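Putative carboxynorspermidine decarboxylase protein (PDB 3MT1) probably catalyses the pyridoxal 5'-phosphate-dependent decarboxylation of carboxynorspermidine and carboxyspermidine, giving norspermidine and spermidine, as a homodimeric class-II decarboxylase. Local coordinates at residues L47-M52 against F70-H75; K37-W42 against D320-T325. All coordinates share one frame; numbering follows the deposited sequence.

Contact 1 of 2, residues L47-M52 against F70-H75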
loop_
_atom_site.group_PDB
_atom_site.type_symbol
_atom_site.label_atom_id
_atom_site.label_comp_id
_atom_site.label_asym_id
_atom_site.label_seq_id
_atom_site.Cartn_x
_atom_site.Cartn_y
_atom_site.Cartn_z
ATOM N N LEU B 47 -10.636 7.221 24.037
ATOM C CA LEU B 47 -9.709 8.149 24.654
ATOM C C LEU B 47 -9.725 9.540 24.000
ATOM O O LEU B 47 -9.747 10.522 24.711
ATOM C CB LEU B 47 -8.300 7.560 24.795
ATOM C CG LEU B 47 -7.146 8.540 25.046
ATOM C CD1 LEU B 47 -7.090 9.041 26.507
ATOM C CD2 LEU B 47 -5.831 7.893 24.654
HETATM N N MSE B 48 -9.793 9.629 22.675
HETATM C CA MSE B 48 -9.736 10.925 21.990
HETATM C C MSE B 48 -11.042 11.742 22.039
HETATM O O MSE B 48 -11.007 12.975 21.984
HETATM C CB MSE B 48 -9.309 10.733 20.529
HETATM C CG MSE B 48 -7.997 10.053 20.393
HETATM SE SE MSE B 48 -7.591 9.444 18.610
HETATM C CE MSE B 48 -7.009 11.106 17.874
ATOM N N ARG B 49 -12.176 11.047 22.099
ATOM C CA ARG B 49 -13.506 11.651 22.058
ATOM C C ARG B 49 -13.661 12.900 22.956
ATOM O O ARG B 49 -14.125 13.950 22.505
ATOM C CB ARG B 49 -14.568 10.593 22.447
ATOM C CG ARG B 49 -15.871 10.716 21.697
ATOM C CD ARG B 49 -16.965 9.749 22.134
ATOM N NE ARG B 49 -18.177 10.508 22.492
ATOM C CZ ARG B 49 -19.431 10.224 22.110
ATOM N NH1 ARG B 49 -19.690 9.185 21.301
ATOM N NH2 ARG B 49 -20.451 10.999 22.524
ATOM N N ASP B 50 -13.279 12.780 24.225
ATOM C CA ASP B 50 -13.559 13.858 25.166
ATOM C C ASP B 50 -12.716 15.111 24.957
ATOM O O ASP B 50 -12.945 16.114 25.626
ATOM C CB ASP B 50 -13.452 13.369 26.605
ATOM C CG ASP B 50 -14.446 12.259 26.917
ATOM O OD1 ASP B 50 -15.626 12.357 26.486
ATOM O OD2 ASP B 50 -14.043 11.291 27.593
ATOM N N TYR B 51 -11.767 15.061 24.020
ATOM C CA TYR B 51 -10.876 16.180 23.777
ATOM C C TYR B 51 -11.101 16.805 22.425
ATOM O O TYR B 51 -10.533 17.863 22.121
ATOM C CB TYR B 51 -9.403 15.776 23.901
ATOM C CG TYR B 51 -8.948 15.175 25.235
ATOM C CD1 TYR B 51 -8.377 15.980 26.234
ATOM C CD2 TYR B 51 -9.057 13.793 25.481
ATOM C CE1 TYR B 51 -7.911 15.422 27.438
ATOM C CE2 TYR B 51 -8.620 13.226 26.681
ATOM C CZ TYR B 51 -8.032 14.046 27.658
ATOM O OH TYR B 51 -7.590 13.497 28.858
HETATM N N MSE B 52 -11.915 16.155 21.611
HETATM C CA MSE B 52 -12.176 16.619 20.260
HETATM C C MSE B 52 -13.655 16.758 19.954
HETATM O O MSE B 52 -14.505 16.479 20.808
HETATM C CB MSE B 52 -11.490 15.718 19.250
HETATM C CG MSE B 52 -9.983 15.643 19.483
HETATM SE SE MSE B 52 -9.095 14.590 18.100
HETATM C CE MSE B 52 -8.823 15.959 16.828
ATOM N N PHE B 70 -16.901 7.010 16.534
ATOM C CA PHE B 70 -16.350 8.199 17.143
ATOM C C PHE B 70 -17.437 9.065 17.718
ATOM O O PHE B 70 -17.295 9.553 18.826
ATOM C CB PHE B 70 -15.468 8.988 16.179
ATOM C CG PHE B 70 -14.589 10.011 16.869
ATOM C CD1 PHE B 70 -15.134 11.165 17.430
ATOM C CD2 PHE B 70 -13.224 9.811 16.964
ATOM C CE1 PHE B 70 -14.325 12.073 18.078
ATOM C CE2 PHE B 70 -12.395 10.747 17.583
ATOM C CZ PHE B 70 -12.930 11.867 18.128
ATOM N N GLY B 71 -18.534 9.235 16.975
ATOM C CA GLY B 71 -19.666 10.035 17.429
ATOM C C GLY B 71 -19.399 11.519 17.307
ATOM O O GLY B 71 -18.442 11.925 16.635
ATOM N N LYS B 72 -20.237 12.322 17.962
ATOM C CA LYS B 72 -20.136 13.794 17.953
ATOM C C LYS B 72 -20.363 14.323 16.517
ATOM O O LYS B 72 -21.202 13.775 15.808
ATOM C CB LYS B 72 -18.813 14.291 18.575
ATOM C CG LYS B 72 -18.629 14.004 20.106
ATOM C CD LYS B 72 -17.531 14.932 20.694
ATOM C CE LYS B 72 -17.476 14.920 22.221
ATOM N NZ LYS B 72 -16.426 15.869 22.753
ATOM N N GLU B 73 -19.656 15.359 16.089
ATOM C CA GLU B 73 -19.865 15.900 14.751
ATOM C C GLU B 73 -19.095 15.102 13.679
ATOM O O GLU B 73 -17.883 14.836 13.827
ATOM C CB GLU B 73 -19.422 17.374 14.700
ATOM C CG GLU B 73 -20.548 18.318 14.256
ATOM C CD GLU B 73 -20.111 19.755 14.046
ATOM O OE1 GLU B 73 -20.010 20.493 15.069
ATOM O OE2 GLU B 73 -19.910 20.127 12.862
ATOM N N THR B 74 -19.780 14.723 12.604
ATOM C CA THR B 74 -19.112 14.067 11.480
ATOM C C THR B 74 -19.224 14.896 10.209
ATOM O O THR B 74 -20.316 15.315 9.825
ATOM C CB THR B 74 -19.624 12.586 11.219
ATOM O OG1 THR B 74 -20.712 12.608 10.300
ATOM C CG2 THR B 74 -20.051 11.893 12.505
ATOM N N HIS B 75 -18.086 15.133 9.572
ATOM C CA HIS B 75 -18.015 15.905 8.314
ATOM C C HIS B 75 -17.636 14.973 7.202
ATOM O O HIS B 75 -16.754 14.124 7.366
ATOM C CB HIS B 75 -16.979 17.027 8.387
ATOM C CG HIS B 75 -17.408 18.194 9.217
ATOM N ND1 HIS B 75 -16.911 19.468 9.021
ATOM C CD2 HIS B 75 -18.307 18.287 10.235
ATOM C CE1 HIS B 75 -17.458 20.288 9.906
ATOM N NE2 HIS B 75 -18.317 19.597 10.645
#
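A type I beta turn, Arg49 to Met52, follows closely on helix 45-49 and meets the place where helix 60-70 gives way to Gly71, of positive phi, and the chain runs on into strand 73-77; Arg49 and Phe70 are the nearest pair, 6.6 Å between CA atoms. Lys72 reaches across with its side chain extended beyond CG, and its NZ donates to two carbonyls of the turn. Lys72 NZ approaches Met52 O end-on, in line with the C=O bond, at 2.8 Å. Arg49 O, 3.0 Å from Lys72 NZ, is met from above its carbonyl plane and also accepts from Met52 N, the bond that closes the turn. The guanidinium of Arg49 and the Phe70 ring are nearly parallel but set apart, so not stacked; the aliphatic Arg49 CG touches Phe70 CE1 and O instead. Arg49 CD lies 3.3 Å from Phe70 O, and Lys72 CG sits over one face of the guanidinium. Phe70, its CG anti to the backbone N (chi1 -164°), brings its ring against the CB atoms of Met48 and Met52, the latter at the ring edge, 4.3 Å from Phe70 CZ. Leu34 of the first barrel strand and Phe45, edge-to-face, also pack on this ring. Gripped by two carbonyls, the Lys72 ammonium is likely to stay protonated, tying two successive helix-to-strand connections of the barrel together.

Contact 2 of 2, residues K37-W42 against D320-T325. With SO4 (sulfate ion), chain D.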
loop_
_atom_site.group_PDB
_atom_site.type_symbol
_atom_site.label_atom_id
_atom_site.label_comp_id
_atom_site.label_asym_id
_atom_site.label_seq_id
_atom_site.Cartn_x
_atom_site.Cartn_y
_atom_site.Cartn_z
ATOM N N LYS B 37 -8.440 10.014 7.284
ATOM C CA LYS B 37 -7.481 9.568 6.267
ATOM C C LYS B 37 -6.076 9.334 6.849
ATOM O O LYS B 37 -5.315 8.494 6.351
ATOM C CB LYS B 37 -7.458 10.471 5.027
ATOM C CG LYS B 37 -6.874 11.829 5.241
ATOM C CD LYS B 37 -6.977 12.742 3.995
ATOM C CE LYS B 37 -6.577 14.178 4.400
ATOM N NZ LYS B 37 -6.875 15.206 3.323
ATOM N N CYS B 38 -5.746 10.044 7.925
ATOM C CA CYS B 38 -4.439 9.934 8.529
ATOM C C CYS B 38 -4.405 8.787 9.546
ATOM O O CYS B 38 -3.416 8.016 9.618
ATOM C CB CYS B 38 -4.086 11.257 9.179
ATOM S SG CYS B 38 -2.775 11.125 10.404
ATOM N N PHE B 39 -5.493 8.677 10.328
ATOM C CA PHE B 39 -5.524 7.798 11.514
ATOM C C PHE B 39 -6.951 7.424 11.825
ATOM O O PHE B 39 -7.763 8.286 12.054
ATOM C CB PHE B 39 -4.942 8.523 12.697
ATOM C CG PHE B 39 -4.857 7.698 13.942
ATOM C CD1 PHE B 39 -5.895 7.739 14.906
ATOM C CD2 PHE B 39 -3.720 6.929 14.198
ATOM C CE1 PHE B 39 -5.809 6.988 16.103
ATOM C CE2 PHE B 39 -3.625 6.154 15.377
ATOM C CZ PHE B 39 -4.661 6.191 16.344
ATOM N N ALA B 40 -7.233 6.127 11.821
ATOM C CA ALA B 40 -8.569 5.588 11.977
ATOM C C ALA B 40 -8.528 4.320 12.849
ATOM O O ALA B 40 -9.331 3.390 12.707
ATOM C CB ALA B 40 -9.169 5.327 10.621
ATOM N N THR B 41 -7.605 4.319 13.803
ATOM C CA THR B 41 -7.446 3.199 14.703
ATOM C C THR B 41 -8.465 3.363 15.826
ATOM O O THR B 41 -8.148 3.886 16.923
ATOM C CB THR B 41 -6.047 3.163 15.226
ATOM O OG1 THR B 41 -5.182 2.946 14.122
ATOM C CG2 THR B 41 -5.847 2.029 16.211
ATOM N N TRP B 42 -9.669 2.883 15.542
ATOM C CA TRP B 42 -10.829 3.232 16.334
ATOM C C TRP B 42 -10.812 2.783 17.807
ATOM O O TRP B 42 -11.450 3.424 18.632
ATOM C CB TRP B 42 -12.132 2.828 15.644
ATOM C CG TRP B 42 -12.241 1.398 15.196
ATOM C CD1 TRP B 42 -11.877 0.881 13.973
ATOM C CD2 TRP B 42 -12.783 0.323 15.935
ATOM N NE1 TRP B 42 -12.124 -0.440 13.930
ATOM C CE2 TRP B 42 -12.708 -0.819 15.114
ATOM C CE3 TRP B 42 -13.348 0.212 17.207
ATOM C CZ2 TRP B 42 -13.150 -2.081 15.540
ATOM C CZ3 TRP B 42 -13.811 -1.039 17.629
ATOM C CH2 TRP B 42 -13.692 -2.172 16.804
ATOM N N ASP B 320 7.470 7.852 15.667
ATOM C CA ASP B 320 6.398 8.581 15.011
ATOM C C ASP B 320 5.743 7.809 13.879
ATOM O O ASP B 320 5.691 8.284 12.751
ATOM C CB ASP B 320 6.901 9.913 14.467
ATOM C CG ASP B 320 5.784 10.919 14.327
ATOM O OD1 ASP B 320 4.699 10.647 14.901
ATOM O OD2 ASP B 320 5.981 11.976 13.684
ATOM N N ALA B 321 5.225 6.632 14.183
ATOM C CA ALA B 321 4.683 5.791 13.159
ATOM C C ALA B 321 3.153 5.720 13.087
ATOM O O ALA B 321 2.633 4.822 12.450
ATOM C CB ALA B 321 5.269 4.401 13.306
ATOM N N ALA B 322 2.416 6.650 13.693
ATOM C CA ALA B 322 0.937 6.527 13.706
ATOM C C ALA B 322 0.203 7.039 12.457
ATOM O O ALA B 322 -0.828 6.470 12.062
ATOM C CB ALA B 322 0.338 7.152 14.964
ATOM N N GLY B 323 0.695 8.119 11.857
ATOM C CA GLY B 323 0.004 8.746 10.745
ATOM C C GLY B 323 0.281 8.112 9.395
ATOM O O GLY B 323 1.458 7.850 9.030
ATOM N N TYR B 324 -0.794 7.879 8.635
ATOM C CA TYR B 324 -0.668 7.447 7.255
ATOM C C TYR B 324 0.108 6.125 7.188
ATOM O O TYR B 324 0.741 5.799 6.170
ATOM C CB TYR B 324 -0.002 8.554 6.389
ATOM C CG TYR B 324 -0.830 9.813 6.327
ATOM C CD1 TYR B 324 -2.011 9.869 5.555
ATOM C CD2 TYR B 324 -0.486 10.935 7.101
ATOM C CE1 TYR B 324 -2.818 11.047 5.528
ATOM C CE2 TYR B 324 -1.259 12.102 7.087
ATOM C CZ TYR B 324 -2.407 12.157 6.297
ATOM O OH TYR B 324 -3.162 13.317 6.326
ATOM N N THR B 325 0.074 5.370 8.280
ATOM C CA THR B 325 0.745 4.075 8.301
ATOM C C THR B 325 -0.309 2.977 8.388
ATOM O O THR B 325 -0.520 2.249 7.441
ATOM C CB THR B 325 1.700 3.971 9.478
ATOM O OG1 THR B 325 0.959 4.240 10.688
ATOM C CG2 THR B 325 2.881 4.980 9.316
HETATM S S SO4 D . -2.824 16.309 8.052
HETATM O O1 SO4 D . -1.765 16.940 7.278
HETATM O O2 SO4 D . -2.415 14.995 8.515
HETATM O O3 SO4 D . -3.032 17.197 9.202
HETATM O O4 SO4 D . -4.073 16.221 7.283
#
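One backbone hydrogen bond joins the two loops: Tyr324 N donates to Cys38 O over 2.8 Å, almost straight at 172°, using an in-plane lone pair of the oxygen. The aromatic contacts centre on the Tyr324 ring. Cys38 lies over one face of it, its CA 3.7 Å from the ring centroid in a CH-pi contact and its CB 3.5 Å from Tyr324 CZ. With SG anti to the backbone N (chi1 161°), the sulfur meets the ring obliquely, 4.2 Å from the centroid, and also rests on Gly323 CA. Lys37 runs beside Tyr324 in the same direction, and Lys37 CE is 4.0 Å from Tyr324 OH. In this alanine racemase-like fold, the loop after the first strand of the barrel thus meets a loop of the C-terminal sheet domain, close to Glu233 and Asp269, predicted to bind substrate. The polar end of the ring faces a sulfate, probably from the crystallisation liquor: Tyr324 OH donates to SO4 O2 at 2.9 Å, and Gly199, Gly232 and Glu233 bind the same ion through backbone N-H groups. An alanine in place of Tyr324 would probably weaken sulfate binding and the packing on Cys38, since phenol and ring face would both be gone. Apolar packing continues at Phe39, whose CE2 lies 4.1 Å from Ala322 CB. A polar atom, Ala322 O, sits at the ring edge, 3.6 Å from Phe39 CD2.

How the contacts relate
From the N terminus the chain passes through strand 31-35 of the barrel to 37-42, then through helix 45-49 into segment 47-52 and its turn. Strand 54-57 and helix 60-70 follow before 70-75, where contact 1 closes a short loop of 17 residues within the barrel. Contact 2 closes only at 320-325, after the rest of the barrel and much of the C-terminal sheet, so contact 1 is nested inside its loop of 277 residues. The local closure joins the connection from helix 45-49 to strand 54-57 to that between helix 60-70 and strand 73-77; the distant one joins barrel to sheet domain. Their centres are about 16 Å apart, yet they touch where Met48 SE packs 3.9 Å from Phe39 CE1.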